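Local coordinates for protein cystalysin (PDB 1C7N) that belongs to the class I and II aminotransferase family of pyridoxal-5'-phosphate enzymes and holds that cofactor in a two-subunit assembly, at residues K54-E59 and F273-Y278; K73-W78 and K279-C284. All blocks are in the same frame, centred on the assembly; numbering follows the deposited sequence.

Interaction 1. Residues K54-E59 and F273-Y278; sequences KKYLDE and FTTLGY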
ATOM      1  N   LYS A  54     -15.415   9.955   8.255  1.00 13.95           N
ATOM      2  CA  LYS A  54     -15.326  11.301   8.798  1.00 15.19           C
ATOM      3  C   LYS A  54     -15.347  11.249  10.330  1.00 15.17           C
ATOM      4  O   LYS A  54     -14.602  11.973  10.997  1.00 14.44           O
ATOM      5  CB  LYS A  54     -16.478  12.149   8.261  1.00 15.23           C
ATOM      6  CG  LYS A  54     -16.337  12.467   6.774  1.00 17.80           C
ATOM      7  CD  LYS A  54     -17.665  12.842   6.131  1.00 21.71           C
ATOM      8  CE  LYS A  54     -18.285  14.070   6.758  1.00 22.45           C
ATOM      9  NZ  LYS A  54     -19.567  14.436   6.092  1.00 23.76           N
ATOM     10  N   LYS A  55     -16.194  10.391  10.884  1.00 14.59           N
ATOM     11  CA  LYS A  55     -16.274  10.235  12.334  1.00 14.73           C
ATOM     12  C   LYS A  55     -14.923   9.742  12.854  1.00 15.29           C
ATOM     13  O   LYS A  55     -14.415  10.235  13.863  1.00 14.44           O
ATOM     14  CB  LYS A  55     -17.359   9.221  12.704  1.00 15.12           C
ATOM     15  CG  LYS A  55     -17.342   8.796  14.175  1.00 15.01           C
ATOM     16  CD  LYS A  55     -18.430   7.776  14.473  1.00 15.16           C
ATOM     17  CE  LYS A  55     -18.378   7.319  15.927  1.00 16.10           C
ATOM     18  NZ  LYS A  55     -19.371   6.235  16.184  1.00 17.42           N
ATOM     19  N   TYR A  56     -14.344   8.770  12.150  1.00 14.37           N
ATOM     20  CA  TYR A  56     -13.060   8.199  12.539  1.00 15.64           C
ATOM     21  C   TYR A  56     -11.940   9.236  12.466  1.00 15.37           C
ATOM     22  O   TYR A  56     -11.065   9.275  13.333  1.00 13.84           O
ATOM     23  CB  TYR A  56     -12.711   7.013  11.637  1.00 15.90           C
ATOM     24  CG  TYR A  56     -11.601   6.130  12.163  1.00 17.09           C
ATOM     25  CD1 TYR A  56     -10.520   5.782  11.356  1.00 17.60           C
ATOM     26  CD2 TYR A  56     -11.648   5.610  13.458  1.00 17.36           C
ATOM     27  CE1 TYR A  56      -9.516   4.935  11.817  1.00 18.50           C
ATOM     28  CE2 TYR A  56     -10.647   4.762  13.930  1.00 18.09           C
ATOM     29  CZ  TYR A  56      -9.587   4.428  13.103  1.00 19.47           C
ATOM     30  OH  TYR A  56      -8.608   3.568  13.545  1.00 21.14           O
ATOM     31  N   LEU A  57     -11.964  10.068  11.429  1.00 15.66           N
ATOM     32  CA  LEU A  57     -10.942  11.094  11.263  1.00 16.35           C
ATOM     33  C   LEU A  57     -10.925  12.051  12.452  1.00 17.84           C
ATOM     34  O   LEU A  57      -9.882  12.610  12.790  1.00 16.36           O
ATOM     35  CB  LEU A  57     -11.167  11.870   9.960  1.00 15.05           C
ATOM     36  CG  LEU A  57     -10.730  11.139   8.683  1.00 14.18           C
ATOM     37  CD1 LEU A  57     -11.196  11.906   7.447  1.00 14.27           C
ATOM     38  CD2 LEU A  57      -9.219  10.998   8.678  1.00 13.43           C
ATOM     39  N   ASP A  58     -12.079  12.229  13.090  1.00 19.75           N
ATOM     40  CA  ASP A  58     -12.171  13.115  14.246  1.00 22.27           C
ATOM     41  C   ASP A  58     -11.667  12.466  15.533  1.00 22.18           C
ATOM     42  O   ASP A  58     -11.407  13.161  16.512  1.00 23.71           O
ATOM     43  CB  ASP A  58     -13.619  13.577  14.473  1.00 24.05           C
ATOM     44  CG  ASP A  58     -14.055  14.659  13.503  1.00 26.45           C
ATOM     45  OD1 ASP A  58     -13.209  15.492  13.120  1.00 28.55           O
ATOM     46  OD2 ASP A  58     -15.252  14.694  13.139  1.00 27.94           O
ATOM     47  N   GLU A  59     -11.528  11.141  15.531  1.00 22.55           N
ATOM     48  CA  GLU A  59     -11.088  10.410  16.721  1.00 22.11           C
ATOM     49  C   GLU A  59      -9.642   9.914  16.706  1.00 22.45           C
ATOM     50  O   GLU A  59      -8.909  10.065  17.688  1.00 21.77           O
ATOM     51  CB  GLU A  59     -11.966   9.167  16.948  1.00 23.63           C
ATOM     52  CG  GLU A  59     -13.466   9.327  16.743  1.00 23.24           C
ATOM     53  CD  GLU A  59     -14.215   8.000  16.888  1.00 24.40           C
ATOM     54  OE1 GLU A  59     -13.779   6.994  16.283  1.00 20.41           O
ATOM     55  OE2 GLU A  59     -15.244   7.958  17.599  1.00 25.27           O
ATOM     56  N   PHE A 273       0.073  -0.229   6.468  1.00 17.45           N
ATOM     57  CA  PHE A 273      -0.096   0.567   7.684  1.00 18.29           C
ATOM     58  C   PHE A 273      -1.220   1.589   7.510  1.00 18.20           C
ATOM     59  O   PHE A 273      -1.398   2.471   8.349  1.00 18.70           O
ATOM     60  CB  PHE A 273       1.204   1.315   8.019  1.00 18.09           C
ATOM     61  CG  PHE A 273       2.395   0.420   8.219  1.00 18.33           C
ATOM     62  CD1 PHE A 273       3.567   0.637   7.497  1.00 18.22           C
ATOM     63  CD2 PHE A 273       2.353  -0.631   9.128  1.00 18.47           C
ATOM     64  CE1 PHE A 273       4.674  -0.179   7.674  1.00 18.33           C
ATOM     65  CE2 PHE A 273       3.458  -1.456   9.315  1.00 18.54           C
ATOM     66  CZ  PHE A 273       4.623  -1.229   8.585  1.00 18.74           C
ATOM     67  N   THR A 274      -1.975   1.459   6.424  1.00 18.74           N
ATOM     68  CA  THR A 274      -3.063   2.380   6.108  1.00 20.18           C
ATOM     69  C   THR A 274      -4.273   2.273   7.027  1.00 20.41           C
ATOM     70  O   THR A 274      -5.172   1.461   6.795  1.00 21.61           O
ATOM     71  CB  THR A 274      -3.531   2.188   4.662  1.00 22.53           C
ATOM     72  OG1 THR A 274      -4.809   2.810   4.488  1.00 24.99           O
ATOM     73  CG2 THR A 274      -3.626   0.713   4.326  1.00 22.79           C
ATOM     74  N   THR A 275      -4.294   3.126   8.048  1.00 18.95           N
ATOM     75  CA  THR A 275      -5.360   3.162   9.045  1.00 18.56           C
ATOM     76  C   THR A 275      -6.782   3.253   8.502  1.00 18.74           C
ATOM     77  O   THR A 275      -7.688   2.585   9.008  1.00 16.71           O
ATOM     78  CB  THR A 275      -5.157   4.336  10.014  1.00 18.90           C
ATOM     79  OG1 THR A 275      -6.233   4.367  10.959  1.00 18.85           O
ATOM     80  CG2 THR A 275      -5.120   5.644   9.255  1.00 17.97           C
ATOM     81  N   LEU A 276      -6.988   4.085   7.485  1.00 17.95           N
ATOM     82  CA  LEU A 276      -8.321   4.234   6.913  1.00 18.14           C
ATOM     83  C   LEU A 276      -8.739   2.993   6.136  1.00 18.21           C
ATOM     84  O   LEU A 276      -9.928   2.695   6.030  1.00 18.38           O
ATOM     85  CB  LEU A 276      -8.378   5.470   6.015  1.00 19.29           C
ATOM     86  CG  LEU A 276      -8.100   6.769   6.778  1.00 20.74           C
ATOM     87  CD1 LEU A 276      -8.097   7.948   5.819  1.00 20.17           C
ATOM     88  CD2 LEU A 276      -9.151   6.950   7.868  1.00 18.82           C
ATOM     89  N   GLY A 277      -7.757   2.274   5.599  1.00 17.45           N
ATOM     90  CA  GLY A 277      -8.053   1.063   4.858  1.00 16.07           C
ATOM     91  C   GLY A 277      -8.671   0.028   5.783  1.00 15.44           C
ATOM     92  O   GLY A 277      -9.665  -0.614   5.445  1.00 14.48           O
ATOM     93  N   TYR A 278      -8.085  -0.141   6.959  1.00 14.86           N
ATOM     94  CA  TYR A 278      -8.624  -1.097   7.913  1.00 15.81           C
ATOM     95  C   TYR A 278     -10.032  -0.705   8.346  1.00 15.48           C
ATOM     96  O   TYR A 278     -10.934  -1.537   8.341  1.00 16.38           O
ATOM     97  CB  TYR A 278      -7.719  -1.212   9.145  1.00 15.15           C
ATOM     98  CG  TYR A 278      -6.391  -1.867   8.852  1.00 15.41           C
ATOM     99  CD1 TYR A 278      -5.222  -1.112   8.766  1.00 14.99           C
ATOM    100  CD2 TYR A 278      -6.303  -3.239   8.625  1.00 15.58           C
ATOM    101  CE1 TYR A 278      -3.999  -1.708   8.463  1.00 14.65           C
ATOM    102  CE2 TYR A 278      -5.082  -3.843   8.315  1.00 15.15           C
ATOM    103  CZ  TYR A 278      -3.937  -3.072   8.238  1.00 14.15           C
ATOM    104  OH  TYR A 278      -2.728  -3.661   7.948  1.00 13.51           O
TER
HETATM  105  O   HOH W   1      -7.849   1.621  11.547  1.00 16.68           O

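Interaction 2. Residues K73-W78 and K279-C284; sequences KTVKKW and KACEIC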
ATOM      1  N   LYS A  73     -12.255 -10.055  13.649  1.00 15.72           N
ATOM      2  CA  LYS A  73     -13.526 -10.683  13.990  1.00 16.93           C
ATOM      3  C   LYS A  73     -14.597 -10.300  12.979  1.00 16.08           C
ATOM      4  O   LYS A  73     -15.429 -11.125  12.609  1.00 15.20           O
ATOM      5  CB  LYS A  73     -14.002 -10.260  15.385  1.00 18.59           C
ATOM      6  CG  LYS A  73     -13.130 -10.721  16.539  1.00 23.18           C
ATOM      7  CD  LYS A  73     -13.868 -10.548  17.867  1.00 24.65           C
ATOM      8  CE  LYS A  73     -12.922 -10.622  19.052  1.00 26.40           C
ATOM      9  NZ  LYS A  73     -12.135 -11.881  19.069  1.00 27.89           N
ATOM     10  N   THR A  74     -14.572  -9.040  12.546  1.00 16.18           N
ATOM     11  CA  THR A  74     -15.547  -8.529  11.586  1.00 15.83           C
ATOM     12  C   THR A  74     -15.403  -9.196  10.216  1.00 16.06           C
ATOM     13  O   THR A  74     -16.398  -9.461   9.541  1.00 17.00           O
ATOM     14  CB  THR A  74     -15.421  -6.992  11.437  1.00 15.75           C
ATOM     15  OG1 THR A  74     -15.670  -6.369  12.705  1.00 14.96           O
ATOM     16  CG2 THR A  74     -16.425  -6.465  10.435  1.00 13.40           C
ATOM     17  N   VAL A  75     -14.170  -9.469   9.805  1.00 15.91           N
ATOM     18  CA  VAL A  75     -13.930 -10.125   8.524  1.00 15.15           C
ATOM     19  C   VAL A  75     -14.370 -11.586   8.632  1.00 15.62           C
ATOM     20  O   VAL A  75     -14.998 -12.131   7.724  1.00 16.58           O
ATOM     21  CB  VAL A  75     -12.440 -10.052   8.153  1.00 16.13           C
ATOM     22  CG1 VAL A  75     -12.169 -10.850   6.884  1.00 14.88           C
ATOM     23  CG2 VAL A  75     -12.039  -8.595   7.971  1.00 14.08           C
ATOM     24  N   LYS A  76     -14.040 -12.207   9.757  1.00 15.30           N
ATOM     25  CA  LYS A  76     -14.412 -13.593  10.020  1.00 15.15           C
ATOM     26  C   LYS A  76     -15.938 -13.708  10.042  1.00 15.03           C
ATOM     27  O   LYS A  76     -16.513 -14.656   9.497  1.00 14.75           O
ATOM     28  CB  LYS A  76     -13.821 -14.032  11.366  1.00 14.37           C
ATOM     29  CG  LYS A  76     -14.313 -15.370  11.916  1.00 15.71           C
ATOM     30  CD  LYS A  76     -13.604 -15.674  13.245  1.00 17.17           C
ATOM     31  CE  LYS A  76     -14.367 -16.674  14.108  1.00 16.91           C
ATOM     32  NZ  LYS A  76     -14.500 -18.016  13.480  1.00 19.99           N
ATOM     33  N   LYS A  77     -16.590 -12.733  10.667  1.00 15.03           N
ATOM     34  CA  LYS A  77     -18.045 -12.721  10.759  1.00 15.06           C
ATOM     35  C   LYS A  77     -18.676 -12.563   9.374  1.00 14.27           C
ATOM     36  O   LYS A  77     -19.688 -13.186   9.072  1.00 15.14           O
ATOM     37  CB  LYS A  77     -18.508 -11.587  11.681  1.00 16.22           C
ATOM     38  CG  LYS A  77     -19.988 -11.640  12.036  1.00 18.25           C
ATOM     39  CD  LYS A  77     -20.367 -10.550  13.027  1.00 18.81           C
ATOM     40  CE  LYS A  77     -21.721 -10.819  13.667  1.00 21.17           C
ATOM     41  NZ  LYS A  77     -22.821 -10.953  12.671  1.00 20.49           N
ATOM     42  N   TRP A  78     -18.080 -11.727   8.532  1.00 12.71           N
ATOM     43  CA  TRP A  78     -18.604 -11.534   7.181  1.00 13.10           C
ATOM     44  C   TRP A  78     -18.544 -12.851   6.398  1.00 12.06           C
ATOM     45  O   TRP A  78     -19.501 -13.229   5.728  1.00 11.91           O
ATOM     46  CB  TRP A  78     -17.808 -10.438   6.457  1.00 12.67           C
ATOM     47  CG  TRP A  78     -18.276 -10.142   5.047  1.00 12.68           C
ATOM     48  CD1 TRP A  78     -17.761 -10.644   3.886  1.00 12.13           C
ATOM     49  CD2 TRP A  78     -19.323  -9.241   4.663  1.00 12.93           C
ATOM     50  NE1 TRP A  78     -18.419 -10.106   2.801  1.00 13.16           N
ATOM     51  CE2 TRP A  78     -19.382  -9.244   3.250  1.00 12.05           C
ATOM     52  CE3 TRP A  78     -20.217  -8.430   5.376  1.00 12.59           C
ATOM     53  CZ2 TRP A  78     -20.297  -8.463   2.535  1.00 12.95           C
ATOM     54  CZ3 TRP A  78     -21.128  -7.655   4.664  1.00 14.32           C
ATOM     55  CH2 TRP A  78     -21.159  -7.677   3.259  1.00 14.22           C
ATOM     56  N   LYS A 279     -10.223   0.564   8.699  1.00 15.66           N
ATOM     57  CA  LYS A 279     -11.529   1.047   9.156  1.00 15.22           C
ATOM     58  C   LYS A 279     -12.611   1.002   8.079  1.00 14.70           C
ATOM     59  O   LYS A 279     -13.773   0.711   8.370  1.00 11.30           O
ATOM     60  CB  LYS A 279     -11.413   2.474   9.692  1.00 15.64           C
ATOM     61  CG  LYS A 279     -12.675   2.975  10.384  1.00 17.23           C
ATOM     62  CD  LYS A 279     -12.964   2.176  11.647  1.00 16.22           C
ATOM     63  CE  LYS A 279     -14.197   2.696  12.361  1.00 17.59           C
ATOM     64  NZ  LYS A 279     -14.530   1.874  13.556  1.00 17.75           N
ATOM     65  N   ALA A 280     -12.227   1.303   6.840  1.00 14.59           N
ATOM     66  CA  ALA A 280     -13.164   1.287   5.722  1.00 15.21           C
ATOM     67  C   ALA A 280     -13.778  -0.101   5.554  1.00 15.09           C
ATOM     68  O   ALA A 280     -14.984  -0.235   5.361  1.00 16.14           O
ATOM     69  CB  ALA A 280     -12.451   1.705   4.433  1.00 14.71           C
ATOM     70  N   CYS A 281     -12.945  -1.133   5.624  1.00 15.33           N
ATOM     71  CA  CYS A 281     -13.424  -2.504   5.475  1.00 14.45           C
ATOM     72  C   CYS A 281     -14.374  -2.870   6.613  1.00 14.20           C
ATOM     73  O   CYS A 281     -15.413  -3.495   6.390  1.00 12.94           O
ATOM     74  CB  CYS A 281     -12.246  -3.478   5.456  1.00 14.25           C
ATOM     75  SG  CYS A 281     -12.737  -5.209   5.302  1.00 15.51           S
ATOM     76  N   GLU A 282     -14.013  -2.479   7.832  1.00 13.11           N
ATOM     77  CA  GLU A 282     -14.851  -2.766   8.989  1.00 13.60           C
ATOM     78  C   GLU A 282     -16.206  -2.064   8.885  1.00 13.37           C
ATOM     79  O   GLU A 282     -17.255  -2.681   9.109  1.00 13.42           O
ATOM     80  CB  GLU A 282     -14.143  -2.340  10.281  1.00 14.93           C
ATOM     81  CG  GLU A 282     -15.009  -2.522  11.523  1.00 16.06           C
ATOM     82  CD  GLU A 282     -14.256  -2.248  12.812  1.00 17.96           C
ATOM     83  OE1 GLU A 282     -14.913  -1.918  13.821  1.00 17.53           O
ATOM     84  OE2 GLU A 282     -13.013  -2.378  12.819  1.00 17.67           O
ATOM     85  N   ILE A 283     -16.187  -0.781   8.545  1.00 11.96           N
ATOM     86  CA  ILE A 283     -17.427  -0.021   8.404  1.00 11.37           C
ATOM     87  C   ILE A 283     -18.337  -0.639   7.344  1.00 11.56           C
ATOM     88  O   ILE A 283     -19.545  -0.760   7.550  1.00 10.71           O
ATOM     89  CB  ILE A 283     -17.159   1.435   7.993  1.00 11.53           C
ATOM     90  CG1 ILE A 283     -16.381   2.165   9.092  1.00 12.58           C
ATOM     91  CG2 ILE A 283     -18.484   2.148   7.730  1.00 12.00           C
ATOM     92  CD1 ILE A 283     -15.903   3.541   8.671  1.00 11.79           C
ATOM     93  N   CYS A 284     -17.757  -1.018   6.207  1.00 11.52           N
ATOM     94  CA  CYS A 284     -18.536  -1.608   5.116  1.00 12.15           C
ATOM     95  C   CYS A 284     -19.253  -2.891   5.512  1.00 12.66           C
ATOM     96  O   CYS A 284     -20.453  -3.044   5.271  1.00 12.76           O
ATOM     97  CB  CYS A 284     -17.643  -1.894   3.902  1.00 12.51           C
ATOM     98  SG  CYS A 284     -17.133  -0.424   2.961  1.00 15.30           S
TER

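Interaction 1. Residues K54-E59 and F273-Y278
The ring of Y56 meets the start of the helix 275-287 with its edge: L276 CD2 lies in the ring plane beside CD1, 3.9 Å away, and T275 OG1 sits near that plane at CE1, at 3.4 Å. What this helix offers is thus one methyl and one hydroxyl lined up along a single side of the phenol. Y56 reaches them because its CG stands anti to the backbone N (chi1 -165°), which carries the ring out from helix 47-59 toward the first turn of 275-287. The phenol end is tied to the other backbone through a water, which lies 2.9 Å from Y56 OH and donates to T275 O at 2.7 Å. From another side, about a right angle away, L57 CD2 touches the same L276 methyl at 4.1 Å, so one methyl is shared by the tyrosine edge and the leucine. T275 also packs on L62 and T65 in the loop that follows helix 47-59. Both leucines continue into the dimer interface: L57 packs on L57 of the second subunit and L276 on L276 of that subunit. Beside them, K54 and D58 pair with D58 and K54 of the second subunit in intersubunit salt bridges. Just ahead of helix 275-287, T274 takes the N-cap position, its OG1 accepting from G277 N at 3.2 Å. The whole is a helix-to-helix contact built at a capped N-terminus, where two helices distant in sequence form part of the subunit interface of this PLP-dependent aminotransferase-family dimer.

Interaction 2. Residues K73-W78 and K279-C284
T74 and E282 each turn a carbon anti to the backbone N, CG2 in the threonine and CG (chi1 176°) in the glutamate, whose chain runs on extended; T74 OG1 (chi1 -61°) stands beside its own backbone N. The two side chains cross at about a right angle. T74 OG1 comes to 4.1 Å from E282 CG, and T74 CG2 lies equally far from E282 O, so the threonine rests against the aliphatic root of the glutamate and the backbone beneath it. At the preceding residue, C281 SG approaches V75 CG2 at 4.4 Å, a loose apolar touch. The polar ends look elsewhere: T74 OG1 bonds to E70 O in its own helix, and E282 OE1 pairs with K286 and, at a long 3.8 Å, with K279 NZ. Nearby, W78 stacks on Y285, which extends the packing of helices 69-83 and 275-287, and its NE1 bonds to D208 OD1, outside both. The chemistry implies a join made by van der Waals touches, in which even the T74 hydroxyl meets only carbon of the other segment, with the hydroxyl and the carboxylate each served by partners along their own helix.

How the interactions relate
Helix 275-287 serves both contacts: its first turn meets helix 47-59 in interaction 1, and the residues just after meet helix 69-83 in interaction 2. Y56 bridges the two, its CD1 lying 3.7 Å from K279 CG, while their centres are 14 Å apart. Both are largely buried, but differently placed. Interaction 1 is farther from the centre of the chain, about 25 Å against 19 Å, and its leucines and the K54 and D58 salt bridges face the second subunit; no other chain touches the segments of interaction 2. Both rest on van der Waals touches, to which interaction 1 adds a water between phenol and backbone.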